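Local coordinates for phage-like element PBSX protein XepA (Bacillus subtilis, PDB 6IA5) that is a prophage-encoded protein of unknown function that forms a pentamer and does not seem to take part in host cell lysis, at residues R173-F178 with K274-S279; A199-E204 with W249-K254. All coordinates share one frame; numbering follows the deposited sequence.

Contact 1. Residues R173-F178 with K274-S279; sequences RKTFDF and KGTAVS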
# COMPACT_ATOMS: atom_id res chain seq x y z
N ARG E 173 -10.39 -0.51 18.75
CA ARG E 173 -11.55 -0.43 19.61
C ARG E 173 -12.77 0.09 18.86
O ARG E 173 -12.68 1.07 18.14
CB ARG E 173 -11.24 0.42 20.86
CG ARG E 173 -12.40 0.54 21.84
CD ARG E 173 -11.99 0.77 23.30
NE ARG E 173 -11.40 -0.43 23.87
CZ ARG E 173 -10.24 -0.47 24.51
NH1 ARG E 173 -9.59 0.64 24.81
NH2 ARG E 173 -9.74 -1.64 24.88
N LYS E 174 -13.91 -0.60 19.06
CA LYS E 174 -15.23 -0.24 18.56
C LYS E 174 -16.19 -0.08 19.74
O LYS E 174 -16.08 -0.80 20.74
CB LYS E 174 -15.70 -1.37 17.63
CG LYS E 174 -17.13 -1.33 17.13
CD LYS E 174 -17.47 -2.59 16.35
CE LYS E 174 -18.81 -2.51 15.64
NZ LYS E 174 -19.56 -3.78 15.74
N THR E 175 -17.12 0.88 19.64
CA THR E 175 -18.11 1.19 20.67
C THR E 175 -19.47 1.43 20.01
O THR E 175 -19.53 2.03 18.95
CB THR E 175 -17.73 2.44 21.48
OG1 THR E 175 -18.73 2.55 22.50
CG2 THR E 175 -17.69 3.73 20.69
N PHE E 176 -20.57 0.99 20.65
CA PHE E 176 -21.91 1.36 20.21
C PHE E 176 -22.84 1.45 21.43
O PHE E 176 -22.63 0.73 22.41
CB PHE E 176 -22.44 0.40 19.14
CG PHE E 176 -22.52 -1.06 19.50
CD1 PHE E 176 -21.42 -1.90 19.37
CD2 PHE E 176 -23.71 -1.62 19.95
CE1 PHE E 176 -21.51 -3.25 19.66
CE2 PHE E 176 -23.80 -2.98 20.25
CZ PHE E 176 -22.69 -3.79 20.11
N ASP E 177 -23.85 2.32 21.34
CA ASP E 177 -24.89 2.44 22.36
C ASP E 177 -26.06 1.56 22.00
O ASP E 177 -26.22 1.19 20.85
CB ASP E 177 -25.33 3.89 22.53
CG ASP E 177 -24.24 4.77 23.12
OD1 ASP E 177 -23.20 4.21 23.57
OD2 ASP E 177 -24.44 6.00 23.14
N PHE E 178 -26.89 1.20 22.99
CA PHE E 178 -28.01 0.32 22.71
C PHE E 178 -29.15 0.59 23.68
O PHE E 178 -28.91 0.86 24.86
CB PHE E 178 -27.57 -1.15 22.74
CG PHE E 178 -28.67 -2.11 22.34
CD1 PHE E 178 -28.90 -2.41 21.00
CD2 PHE E 178 -29.49 -2.69 23.30
CE1 PHE E 178 -29.94 -3.27 20.64
CE2 PHE E 178 -30.51 -3.56 22.94
CZ PHE E 178 -30.74 -3.84 21.61
N LYS E 274 -30.47 1.32 29.19
CA LYS E 274 -29.66 1.59 28.02
C LYS E 274 -28.20 1.35 28.38
O LYS E 274 -27.82 1.54 29.54
CB LYS E 274 -29.81 3.06 27.59
CG LYS E 274 -31.24 3.44 27.24
CD LYS E 274 -31.35 4.77 26.55
CE LYS E 274 -32.80 5.15 26.30
NZ LYS E 274 -32.86 6.53 25.78
N GLY E 275 -27.39 0.99 27.38
CA GLY E 275 -26.00 0.72 27.66
C GLY E 275 -25.05 1.09 26.53
O GLY E 275 -25.49 1.51 25.46
N THR E 276 -23.76 0.91 26.80
CA THR E 276 -22.68 1.09 25.86
C THR E 276 -21.83 -0.17 25.85
O THR E 276 -21.34 -0.59 26.91
CB THR E 276 -21.83 2.31 26.25
OG1 THR E 276 -22.69 3.45 26.27
CG2 THR E 276 -20.67 2.54 25.30
N ALA E 277 -21.68 -0.76 24.65
CA ALA E 277 -20.87 -1.94 24.44
C ALA E 277 -19.54 -1.51 23.83
O ALA E 277 -19.50 -0.66 22.95
CB ALA E 277 -21.59 -2.91 23.54
N VAL E 278 -18.46 -2.13 24.30
CA VAL E 278 -17.12 -1.78 23.84
C VAL E 278 -16.39 -3.09 23.53
O VAL E 278 -16.57 -4.08 24.24
CB VAL E 278 -16.37 -0.95 24.89
CG1 VAL E 278 -14.99 -0.55 24.41
CG2 VAL E 278 -17.16 0.29 25.31
N SER E 279 -15.57 -3.07 22.47
CA SER E 279 -14.79 -4.24 22.09
C SER E 279 -13.64 -4.44 23.09
O SER E 279 -13.22 -3.46 23.73
CB SER E 279 -14.28 -4.09 20.67
OG SER E 279 -13.60 -2.86 20.53
OXT SER E 279 -13.09 -5.54 23.32
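Over one face of the Phe176 ring, shifted toward the CZ rim, sits the methyl of Ala277, its CB 3.9 Å from the ring centroid and only 18° off the normal, a CH-pi contact. The two residues belong to an antiparallel strand pair in which the C-terminal strand 271-278 lies beside strand 175-179, the segment axes 4.7 Å apart and nearly antiparallel. Phe176 reaches the methyl because its CG stands between the backbone N and the carbonyl carbon, which folds the ring back over the partner strand. The second flat group, the guanidinium of Arg173, just before the strand, has Ser279 O at its edge, near its plane, while CD of Arg173 rests on CG1 of Val278; across the subunit boundary, NH1 of Arg173 forms a salt bridge with the C-terminal carboxylate of Ser279 of a neighbouring subunit.

Phe176 with Ala277 and Phe178 with Gly275 are hydrogen-bonded pairs, bonded in both directions; Thr175 with Val278 and Asp177 with Thr276 are non-hydrogen-bonded. On the face carrying Thr175 and Asp177, Thr276 OG1 donates to Asp177 OD1 at 2.9 Å, meeting it 53° out of the carboxylate plane. OD2 of Asp177 is left to Lys257 of the same neighbouring subunit, in a salt bridge.

At the C-terminus, Ser279 N donates to Lys174 O, and OG of Ser279 accepts from Lys174 N at 2.7 Å, almost straight at 176°.

Contact 2. Residues A199-E204 with W249-K254; sequences AHLLVE and WAFDIK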
# COMPACT_ATOMS: atom_id res chain seq x y z
N ALA E 199 -16.81 -6.89 23.90
CA ALA E 199 -16.36 -7.73 25.00
C ALA E 199 -16.92 -7.22 26.34
O ALA E 199 -16.99 -7.98 27.31
CB ALA E 199 -14.85 -7.74 25.03
N HIS E 200 -17.29 -5.94 26.40
CA HIS E 200 -17.65 -5.29 27.65
C HIS E 200 -18.92 -4.47 27.44
O HIS E 200 -19.12 -3.90 26.37
CB HIS E 200 -16.46 -4.46 28.16
CG HIS E 200 -16.69 -3.89 29.53
ND1 HIS E 200 -16.49 -4.65 30.69
CD2 HIS E 200 -17.11 -2.67 29.93
CE1 HIS E 200 -16.77 -3.91 31.74
NE2 HIS E 200 -17.16 -2.69 31.31
N LEU E 201 -19.78 -4.42 28.46
CA LEU E 201 -21.03 -3.68 28.37
C LEU E 201 -21.28 -2.96 29.69
O LEU E 201 -21.15 -3.55 30.77
CB LEU E 201 -22.16 -4.67 28.07
CG LEU E 201 -23.59 -4.14 28.18
CD1 LEU E 201 -23.92 -3.16 27.05
CD2 LEU E 201 -24.58 -5.29 28.26
N LEU E 202 -21.63 -1.67 29.60
CA LEU E 202 -22.06 -0.90 30.76
C LEU E 202 -23.54 -0.56 30.56
O LEU E 202 -23.89 -0.01 29.53
CB LEU E 202 -21.21 0.37 30.89
CG LEU E 202 -21.57 1.21 32.12
CD1 LEU E 202 -21.13 0.51 33.40
CD2 LEU E 202 -20.98 2.60 32.04
N VAL E 203 -24.38 -0.93 31.53
CA VAL E 203 -25.83 -0.76 31.42
C VAL E 203 -26.29 0.19 32.52
O VAL E 203 -26.04 -0.07 33.70
CB VAL E 203 -26.60 -2.09 31.55
CG1 VAL E 203 -28.11 -1.86 31.50
CG2 VAL E 203 -26.21 -3.12 30.51
N GLU E 204 -27.02 1.23 32.12
CA GLU E 204 -27.64 2.16 33.07
C GLU E 204 -29.13 1.87 33.18
O GLU E 204 -29.82 1.68 32.18
CB GLU E 204 -27.40 3.61 32.63
CG GLU E 204 -27.61 4.57 33.79
CD GLU E 204 -27.58 6.06 33.49
OE1 GLU E 204 -27.05 6.42 32.40
OE2 GLU E 204 -28.09 6.84 34.34
N TRP E 249 -24.35 -1.05 35.70
CA TRP E 249 -23.85 -2.39 35.89
C TRP E 249 -22.90 -2.72 34.74
O TRP E 249 -23.27 -2.51 33.58
CB TRP E 249 -25.02 -3.37 35.93
CG TRP E 249 -25.91 -3.21 37.13
CD1 TRP E 249 -26.98 -2.35 37.28
CD2 TRP E 249 -25.80 -3.95 38.35
NE1 TRP E 249 -27.53 -2.52 38.53
CE2 TRP E 249 -26.84 -3.50 39.20
CE3 TRP E 249 -24.94 -4.97 38.80
CZ2 TRP E 249 -27.04 -4.04 40.47
CZ3 TRP E 249 -25.13 -5.49 40.06
CH2 TRP E 249 -26.17 -5.03 40.89
N ALA E 250 -21.72 -3.25 35.07
CA ALA E 250 -20.70 -3.62 34.11
C ALA E 250 -20.73 -5.13 33.88
O ALA E 250 -20.75 -5.89 34.85
CB ALA E 250 -19.34 -3.15 34.59
N PHE E 251 -20.70 -5.54 32.60
CA PHE E 251 -20.75 -6.96 32.26
C PHE E 251 -19.60 -7.32 31.31
O PHE E 251 -19.26 -6.55 30.42
CB PHE E 251 -22.03 -7.30 31.50
CG PHE E 251 -23.30 -7.04 32.27
CD1 PHE E 251 -23.87 -5.77 32.30
CD2 PHE E 251 -23.90 -8.06 32.99
CE1 PHE E 251 -25.03 -5.54 33.02
CE2 PHE E 251 -25.06 -7.82 33.72
CZ PHE E 251 -25.62 -6.56 33.72
N ASP E 252 -19.05 -8.51 31.52
CA ASP E 252 -18.16 -9.15 30.57
C ASP E 252 -19.03 -10.00 29.64
O ASP E 252 -19.65 -10.96 30.09
CB ASP E 252 -17.13 -10.01 31.31
CG ASP E 252 -16.25 -10.89 30.41
OD1 ASP E 252 -16.24 -10.68 29.16
OD2 ASP E 252 -15.56 -11.77 30.97
N ILE E 253 -19.06 -9.65 28.34
CA ILE E 253 -20.04 -10.29 27.47
C ILE E 253 -19.37 -11.13 26.38
O ILE E 253 -20.06 -11.60 25.47
CB ILE E 253 -21.02 -9.24 26.89
CG1 ILE E 253 -20.31 -8.18 26.05
CG2 ILE E 253 -21.88 -8.63 28.00
CD1 ILE E 253 -21.26 -7.28 25.30
N LYS E 254 -18.04 -11.28 26.47
CA LYS E 254 -17.29 -12.09 25.52
C LYS E 254 -17.91 -13.48 25.41
O LYS E 254 -18.09 -14.18 26.40
CB LYS E 254 -15.83 -12.26 25.95
CG LYS E 254 -14.87 -11.15 25.55
CD LYS E 254 -13.40 -11.51 25.76
CE LYS E 254 -13.06 -12.14 27.10
NZ LYS E 254 -13.44 -11.31 28.27
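Asp252 OD1 is gripped by two donors, both from Lys254: the backbone N at 3.3 Å, which closes an Asx turn, and NZ at 3.0 Å, which makes a salt bridge. Neither lies in the carboxylate plane; NZ stands 31° out of it and N 38°. CG of Lys254, anti to the carbonyl carbon, lies against CB of Ala199 at 3.4 Å, tighter than usual carbon contact. Further out the side chain doubles back, bending at chi3 and chi4, so NZ reaches the same oxygen as the backbone N.

The turn begins at Asp252, the last residue of strand 247-252, which runs nearly antiparallel to strand 200-207. Leu201 with Phe251 and Val203 with Trp249 are hydrogen-bonded pairs, each joined by two backbone bonds; the shortest is Phe251 N to Leu201 O, 2.7 Å. Beyond them Ile253 N meets Ala199 O from 47° above the carbonyl plane, unlike the in-plane bonds between Val203 and Trp249. At this end Ala199 and His200 both face Val278 on the other neighbouring strand, a classic beta bulge.

The hydrogen-bonded pairs turn their side chains to one face, where an apolar layer forms. CG2 of Val203 meets CE1 of Phe251 at 3.7 Å, the two side chains crossing obliquely. Leu201 lies alongside Phe251, pointing the same way, and its CB also touches CD1 of Ile253. Met261 and Ile259 of strand 258-267 pack on this layer, and Phe216 meets the Phe251 ring edge-to-face. On the other face the His200 ring, its CG anti to the backbone N, leans across toward strand 247-252 and brings CE1 to 3.9 Å from CB of Ala250, and packs on Lys254 of a neighbouring subunit.

Contacts 1 and 2 lie in the same antiparallel sheet near the C-terminal end of the chain, their centres about 9 Å apart. The order across this part is 175-179, 271-278, 200-207, 247-252, so 271-278 and 200-207 form the seam between the two contacts. Probable hydrogen bonds cross it: Lys274 O to Glu204 N at 2.7 Å and Val278 N to His200 O at 2.8 Å. Along the sequence 173-178 comes first and 274-279 last, with both segments of contact 2 in between; the terminal strand is thus inserted between earlier ones. Both contacts also touch the same neighbouring subunit, which places this sheet at an interface of the pentamer.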